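Local coordinates for Serine/threonine-protein kinase Tel1 (Chaetomium thermophilum, PDB 6SKY) that probably acts as a serine/threonine protein kinase that senses DNA damage and switches on checkpoint signalling, at residues A[1951-1963]-A[1977-1989]. Sequence-based numbering, arbitrary orientation.
Sequences DGAKSLAFRGAQY and DCNALIKALSSLG
Y1963 and L1981 meet where helices 1953-1963 and 1977-1988 lie side by side, antiparallel, as a helical hairpin in the FAT region's alpha solenoid, their axes 9.4 Å apart at 161°. Y1963 can be followed outward from its CB. Y1963 CB touches L1981 CD1 at 3.9 Å, with D1977 CB as a second neighbour. With CG anti to the backbone N (chi1 -176°), the ring swings across the start of 1977-1988, past D1977 and C1978. CG and CD1 rest obliquely on L1981 CD1, while Y1963 CD2 lies 3.7 Å from D1977 CB. Further out, CE2 reaches C1978 CB, and Y1963 OH ends 4.1 Å from C1978 SG, whose sulfur makes an oblique sulfur-aromatic contact with the ring.

L1981 is the knob here, set in a hole of L1956, R1959, G1960 and Y1963. Its branches divide the work: CD1 goes to the tyrosine, L1981 CD2 to L1956 CD1 and R1959 CB, both at 3.6 Å. L1997 of helix 1991-1999 and L1993 of the second subunit also pack on it. R1959 spreads its guanidinium over A1980 CB; its salt bridge to D1977 OD1 is modelled too short to trust in detail. D1977 OD2 is hydrogen-bonded to H1966 ND1. At the other end, L1988 CD2 comes to 3.6 Å from CA of G1952, the N-cap.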
ATOM      1  N   ASP A1951      10.538  -1.898 -12.418  1.00 54.22           N
ATOM      2  CA  ASP A1951       9.407  -2.172 -11.552  1.00 54.22           C
ATOM      3  C   ASP A1951       8.661  -3.406 -12.049  1.00 54.22           C
ATOM      4  O   ASP A1951       8.835  -3.866 -13.178  1.00 54.22           O
ATOM      5  CB  ASP A1951       8.478  -0.966 -11.479  1.00 54.22           C
ATOM      6  CG  ASP A1951       7.616  -0.976 -10.237  1.00 54.22           C
ATOM      7  OD1 ASP A1951       7.347  -2.072  -9.706  1.00 54.22           O
ATOM      8  OD2 ASP A1951       7.203   0.112  -9.788  1.00 54.22           O
ATOM      9  N   GLY A1952       7.804  -3.935 -11.191  1.00 52.23           N
ATOM     10  CA  GLY A1952       7.189  -5.216 -11.459  1.00 52.23           C
ATOM     11  C   GLY A1952       5.849  -5.080 -12.133  1.00 52.23           C
ATOM     12  O   GLY A1952       5.781  -4.857 -13.343  1.00 52.23           O
ATOM     13  N   ALA A1953       4.775  -5.243 -11.365  1.00 47.79           N
ATOM     14  CA  ALA A1953       3.440  -5.070 -11.913  1.00 47.79           C
ATOM     15  C   ALA A1953       3.157  -3.633 -12.311  1.00 47.79           C
ATOM     16  O   ALA A1953       2.266  -3.391 -13.133  1.00 47.79           O
ATOM     17  CB  ALA A1953       2.398  -5.542 -10.902  1.00 47.79           C
ATOM     18  N   LYS A1954       3.894  -2.676 -11.756  1.00 43.72           N
ATOM     19  CA  LYS A1954       3.592  -1.278 -12.020  1.00 43.72           C
ATOM     20  C   LYS A1954       3.906  -0.908 -13.460  1.00 43.72           C
ATOM     21  O   LYS A1954       3.201  -0.094 -14.061  1.00 43.72           O
ATOM     22  CB  LYS A1954       4.363  -0.390 -11.054  1.00 43.72           C
ATOM     23  CG  LYS A1954       4.058   1.078 -11.186  1.00 43.72           C
ATOM     24  CD  LYS A1954       2.972   1.515 -10.234  1.00 43.72           C
ATOM     25  CE  LYS A1954       2.847   3.023 -10.225  1.00 43.72           C
ATOM     26  NZ  LYS A1954       1.848   3.471  -9.219  1.00 43.72           N
ATOM     27  N   SER A1955       4.956  -1.482 -14.032  1.00 41.64           N
ATOM     28  CA  SER A1955       5.201  -1.256 -15.446  1.00 41.64           C
ATOM     29  C   SER A1955       4.374  -2.179 -16.313  1.00 41.64           C
ATOM     30  O   SER A1955       4.094  -1.840 -17.462  1.00 41.64           O
ATOM     31  CB  SER A1955       6.683  -1.424 -15.773  1.00 41.64           C
ATOM     32  OG  SER A1955       7.123  -2.732 -15.493  1.00 41.64           O
ATOM     33  N   LEU A1956       3.968  -3.330 -15.779  1.00 36.96           N
ATOM     34  CA  LEU A1956       3.100  -4.231 -16.522  1.00 36.96           C
ATOM     35  C   LEU A1956       1.749  -3.593 -16.791  1.00 36.96           C
ATOM     36  O   LEU A1956       1.173  -3.788 -17.860  1.00 36.96           O
ATOM     37  CB  LEU A1956       2.937  -5.540 -15.759  1.00 36.96           C
ATOM     38  CG  LEU A1956       1.883  -6.519 -16.255  1.00 36.96           C
ATOM     39  CD1 LEU A1956       2.182  -6.951 -17.660  1.00 36.96           C
ATOM     40  CD2 LEU A1956       1.834  -7.716 -15.348  1.00 36.96           C
ATOM     41  N   ALA A1957       1.245  -2.793 -15.852  1.00 31.63           N
ATOM     42  CA  ALA A1957      -0.018  -2.091 -16.066  1.00 31.63           C
ATOM     43  C   ALA A1957       0.068  -1.118 -17.237  1.00 31.63           C
ATOM     44  O   ALA A1957      -0.731  -1.180 -18.180  1.00 31.63           O
ATOM     45  CB  ALA A1957      -0.412  -1.353 -14.792  1.00 31.63           C
ATOM     46  N   PHE A1958       1.031  -0.199 -17.184  1.00 29.73           N
ATOM     47  CA  PHE A1958       1.166   0.811 -18.226  1.00 29.73           C
ATOM     48  C   PHE A1958       1.519   0.187 -19.568  1.00 29.73           C
ATOM     49  O   PHE A1958       1.026   0.625 -20.616  1.00 29.73           O
ATOM     50  CB  PHE A1958       2.223   1.833 -17.822  1.00 29.73           C
ATOM     51  CG  PHE A1958       1.813   2.722 -16.693  1.00 29.73           C
ATOM     52  CD1 PHE A1958       1.820   2.267 -15.399  1.00 29.73           C
ATOM     53  CD2 PHE A1958       1.429   4.018 -16.926  1.00 29.73           C
ATOM     54  CE1 PHE A1958       1.442   3.082 -14.368  1.00 29.73           C
ATOM     55  CE2 PHE A1958       1.055   4.831 -15.893  1.00 29.73           C
ATOM     56  CZ  PHE A1958       1.062   4.361 -14.618  1.00 29.73           C
ATOM     57  N   ARG A1959       2.357  -0.850 -19.561  1.00 35.39           N
ATOM     58  CA  ARG A1959       2.713  -1.513 -20.805  1.00 35.39           C
ATOM     59  C   ARG A1959       1.539  -2.275 -21.391  1.00 35.39           C
ATOM     60  O   ARG A1959       1.356  -2.278 -22.607  1.00 35.39           O
ATOM     61  CB  ARG A1959       3.884  -2.456 -20.585  1.00 35.39           C
ATOM     62  CG  ARG A1959       5.205  -1.879 -20.959  1.00 35.39           C
ATOM     63  CD  ARG A1959       5.181  -1.292 -22.339  1.00 35.39           C
ATOM     64  NE  ARG A1959       6.357  -0.462 -22.546  1.00 35.39           N
ATOM     65  CZ  ARG A1959       6.573   0.266 -23.630  1.00 35.39           C
ATOM     66  NH1 ARG A1959       7.672   0.993 -23.730  1.00 35.39           N
ATOM     67  NH2 ARG A1959       5.687   0.270 -24.610  1.00 35.39           N
ATOM     68  N   GLY A1960       0.746  -2.946 -20.559  1.00 30.17           N
ATOM     69  CA  GLY A1960      -0.434  -3.609 -21.071  1.00 30.17           C
ATOM     70  C   GLY A1960      -1.421  -2.639 -21.676  1.00 30.17           C
ATOM     71  O   GLY A1960      -2.036  -2.928 -22.700  1.00 30.17           O
ATOM     72  N   ALA A1961      -1.581  -1.470 -21.063  1.00 27.45           N
ATOM     73  CA  ALA A1961      -2.472  -0.471 -21.642  1.00 27.45           C
ATOM     74  C   ALA A1961      -1.963  -0.001 -23.000  1.00 27.45           C
ATOM     75  O   ALA A1961      -2.723   0.055 -23.974  1.00 27.45           O
ATOM     76  CB  ALA A1961      -2.637   0.702 -20.685  1.00 27.45           C
ATOM     77  N   GLN A1962      -0.674   0.336 -23.088  1.00 34.58           N
ATOM     78  CA  GLN A1962      -0.097   0.722 -24.374  1.00 34.58           C
ATOM     79  C   GLN A1962      -0.267  -0.376 -25.411  1.00 34.58           C
ATOM     80  O   GLN A1962      -0.639  -0.115 -26.558  1.00 34.58           O
ATOM     81  CB  GLN A1962       1.383   1.048 -24.208  1.00 34.58           C
ATOM     82  CG  GLN A1962       1.667   2.324 -23.484  1.00 34.58           C
ATOM     83  CD  GLN A1962       1.374   3.535 -24.324  1.00 34.58           C
ATOM     84  OE1 GLN A1962       1.170   3.430 -25.530  1.00 34.58           O
ATOM     85  NE2 GLN A1962       1.346   4.700 -23.692  1.00 34.58           N
ATOM     86  N   TYR A1963       0.013  -1.614 -25.020  1.00 32.51           N
ATOM     87  CA  TYR A1963      -0.006  -2.739 -25.939  1.00 32.51           C
ATOM     88  C   TYR A1963      -1.402  -2.994 -26.478  1.00 32.51           C
ATOM     89  O   TYR A1963      -1.573  -3.220 -27.677  1.00 32.51           O
ATOM     90  CB  TYR A1963       0.542  -3.960 -25.215  1.00 32.51           C
ATOM     91  CG  TYR A1963       0.691  -5.206 -26.031  1.00 32.51           C
ATOM     92  CD1 TYR A1963       0.298  -6.422 -25.523  1.00 32.51           C
ATOM     93  CD2 TYR A1963       1.239  -5.175 -27.293  1.00 32.51           C
ATOM     94  CE1 TYR A1963       0.438  -7.562 -26.242  1.00 32.51           C
ATOM     95  CE2 TYR A1963       1.378  -6.317 -28.020  1.00 32.51           C
ATOM     96  CZ  TYR A1963       0.973  -7.506 -27.488  1.00 32.51           C
ATOM     97  OH  TYR A1963       1.109  -8.662 -28.205  1.00 32.51           O
ATOM     98  N   ASP A1977       6.137  -2.697 -28.077  1.00 43.42           N
ATOM     99  CA  ASP A1977       5.402  -2.917 -26.836  1.00 43.42           C
ATOM    100  C   ASP A1977       5.585  -4.343 -26.356  1.00 43.42           C
ATOM    101  O   ASP A1977       5.986  -4.579 -25.210  1.00 43.42           O
ATOM    102  CB  ASP A1977       3.921  -2.607 -27.033  1.00 43.42           C
ATOM    103  CG  ASP A1977       3.644  -1.130 -27.141  1.00 43.42           C
ATOM    104  OD1 ASP A1977       4.260  -0.356 -26.385  1.00 43.42           O
ATOM    105  OD2 ASP A1977       2.812  -0.737 -27.980  1.00 43.42           O
ATOM    106  N   CYS A1978       5.352  -5.311 -27.244  1.00 42.53           N
ATOM    107  CA  CYS A1978       5.526  -6.706 -26.873  1.00 42.53           C
ATOM    108  C   CYS A1978       6.920  -6.934 -26.319  1.00 42.53           C
ATOM    109  O   CYS A1978       7.083  -7.519 -25.244  1.00 42.53           O
ATOM    110  CB  CYS A1978       5.260  -7.602 -28.076  1.00 42.53           C
ATOM    111  SG  CYS A1978       5.155  -9.350 -27.704  1.00 42.53           S
ATOM    112  N   ASN A1979       7.937  -6.417 -27.011  1.00 42.12           N
ATOM    113  CA  ASN A1979       9.303  -6.527 -26.518  1.00 42.12           C
ATOM    114  C   ASN A1979       9.391  -6.050 -25.080  1.00 42.12           C
ATOM    115  O   ASN A1979       9.784  -6.804 -24.182  1.00 42.12           O
ATOM    116  CB  ASN A1979      10.249  -5.726 -27.408  1.00 42.12           C
ATOM    117  CG  ASN A1979      10.730  -6.516 -28.595  1.00 42.12           C
ATOM    118  OD1 ASN A1979      10.861  -7.733 -28.530  1.00 42.12           O
ATOM    119  ND2 ASN A1979      10.996  -5.828 -29.692  1.00 42.12           N
ATOM    120  N   ALA A1980       8.954  -4.813 -24.841  1.00 36.95           N
ATOM    121  CA  ALA A1980       8.993  -4.265 -23.496  1.00 36.95           C
ATOM    122  C   ALA A1980       8.302  -5.198 -22.523  1.00 36.95           C
ATOM    123  O   ALA A1980       8.863  -5.551 -21.481  1.00 36.95           O
ATOM    124  CB  ALA A1980       8.349  -2.886 -23.479  1.00 36.95           C
ATOM    125  N   LEU A1981       7.115  -5.677 -22.893  1.00 35.50           N
ATOM    126  CA  LEU A1981       6.365  -6.547 -22.000  1.00 35.50           C
ATOM    127  C   LEU A1981       7.174  -7.775 -21.636  1.00 35.50           C
ATOM    128  O   LEU A1981       7.296  -8.119 -20.457  1.00 35.50           O
ATOM    129  CB  LEU A1981       5.040  -6.942 -22.637  1.00 35.50           C
ATOM    130  CG  LEU A1981       3.904  -5.995 -22.302  1.00 35.50           C
ATOM    131  CD1 LEU A1981       2.696  -6.393 -23.072  1.00 35.50           C
ATOM    132  CD2 LEU A1981       3.631  -6.062 -20.831  1.00 35.50           C
ATOM    133  N   ILE A1982       7.776  -8.423 -22.633  1.00 35.85           N
ATOM    134  CA  ILE A1982       8.564  -9.614 -22.348  1.00 35.85           C
ATOM    135  C   ILE A1982       9.649  -9.278 -21.343  1.00 35.85           C
ATOM    136  O   ILE A1982       9.811  -9.962 -20.325  1.00 35.85           O
ATOM    137  CB  ILE A1982       9.147 -10.199 -23.643  1.00 35.85           C
ATOM    138  CG1 ILE A1982       8.024 -10.578 -24.596  1.00 35.85           C
ATOM    139  CG2 ILE A1982       9.962 -11.421 -23.335  1.00 35.85           C
ATOM    140  CD1 ILE A1982       8.455 -10.694 -26.017  1.00 35.85           C
ATOM    141  N   LYS A1983      10.349  -8.167 -21.575  1.00 39.71           N
ATOM    142  CA  LYS A1983      11.366  -7.725 -20.636  1.00 39.71           C
ATOM    143  C   LYS A1983      10.777  -7.611 -19.242  1.00 39.71           C
ATOM    144  O   LYS A1983      11.269  -8.231 -18.295  1.00 39.71           O
ATOM    145  CB  LYS A1983      11.951  -6.395 -21.100  1.00 39.71           C
ATOM    146  CG  LYS A1983      13.228  -6.000 -20.406  1.00 39.71           C
ATOM    147  CD  LYS A1983      13.596  -4.567 -20.724  1.00 39.71           C
ATOM    148  CE  LYS A1983      14.720  -4.081 -19.830  1.00 39.71           C
ATOM    149  NZ  LYS A1983      14.909  -2.609 -19.927  1.00 39.71           N
ATOM    150  N   ALA A1984       9.665  -6.888 -19.119  1.00 37.81           N
ATOM    151  CA  ALA A1984       9.018  -6.738 -17.824  1.00 37.81           C
ATOM    152  C   ALA A1984       8.680  -8.092 -17.224  1.00 37.81           C
ATOM    153  O   ALA A1984       8.985  -8.357 -16.058  1.00 37.81           O
ATOM    154  CB  ALA A1984       7.764  -5.880 -17.962  1.00 37.81           C
ATOM    155  N   LEU A1985       8.099  -8.986 -18.024  1.00 35.33           N
ATOM    156  CA  LEU A1985       7.646 -10.250 -17.468  1.00 35.33           C
ATOM    157  C   LEU A1985       8.795 -11.157 -17.085  1.00 35.33           C
ATOM    158  O   LEU A1985       8.564 -12.169 -16.423  1.00 35.33           O
ATOM    159  CB  LEU A1985       6.729 -10.964 -18.451  1.00 35.33           C
ATOM    160  CG  LEU A1985       5.327 -10.386 -18.594  1.00 35.33           C
ATOM    161  CD1 LEU A1985       4.615 -11.024 -19.751  1.00 35.33           C
ATOM    162  CD2 LEU A1985       4.553 -10.606 -17.327  1.00 35.33           C
ATOM    163  N   SER A1986      10.019 -10.829 -17.479  1.00 40.24           N
ATOM    164  CA  SER A1986      11.154 -11.596 -16.997  1.00 40.24           C
ATOM    165  C   SER A1986      11.739 -11.005 -15.729  1.00 40.24           C
ATOM    166  O   SER A1986      12.344 -11.731 -14.935  1.00 40.24           O
ATOM    167  CB  SER A1986      12.226 -11.685 -18.079  1.00 40.24           C
ATOM    168  OG  SER A1986      11.858 -12.612 -19.078  1.00 40.24           O
ATOM    169  N   SER A1987      11.557  -9.706 -15.511  1.00 42.78           N
ATOM    170  CA  SER A1987      12.020  -9.084 -14.284  1.00 42.78           C
ATOM    171  C   SER A1987      11.140  -9.422 -13.096  1.00 42.78           C
ATOM    172  O   SER A1987      11.483  -9.058 -11.969  1.00 42.78           O
ATOM    173  CB  SER A1987      12.075  -7.570 -14.450  1.00 42.78           C
ATOM    174  OG  SER A1987      10.773  -7.014 -14.416  1.00 42.78           O
ATOM    175  N   LEU A1988      10.015 -10.089 -13.324  1.00 39.78           N
ATOM    176  CA  LEU A1988       9.111 -10.521 -12.270  1.00 39.78           C
ATOM    177  C   LEU A1988       9.349 -11.964 -11.865  1.00 39.78           C
ATOM    178  O   LEU A1988       9.420 -12.274 -10.677  1.00 39.78           O
ATOM    179  CB  LEU A1988       7.662 -10.355 -12.724  1.00 39.78           C
ATOM    180  CG  LEU A1988       7.044  -8.993 -12.485  1.00 39.78           C
ATOM    181  CD1 LEU A1988       5.714  -8.901 -13.183  1.00 39.78           C
ATOM    182  CD2 LEU A1988       6.885  -8.817 -11.000  1.00 39.78           C
ATOM    183  N   GLY A1989       9.493 -12.850 -12.836  1.00 34.98           N
ATOM    184  CA  GLY A1989       9.530 -14.273 -12.591  1.00 34.98           C
ATOM    185  C   GLY A1989       8.406 -15.015 -13.254  1.00 34.98           C
ATOM    186  O   GLY A1989       8.398 -16.253 -13.229  1.00 34.98           O
TER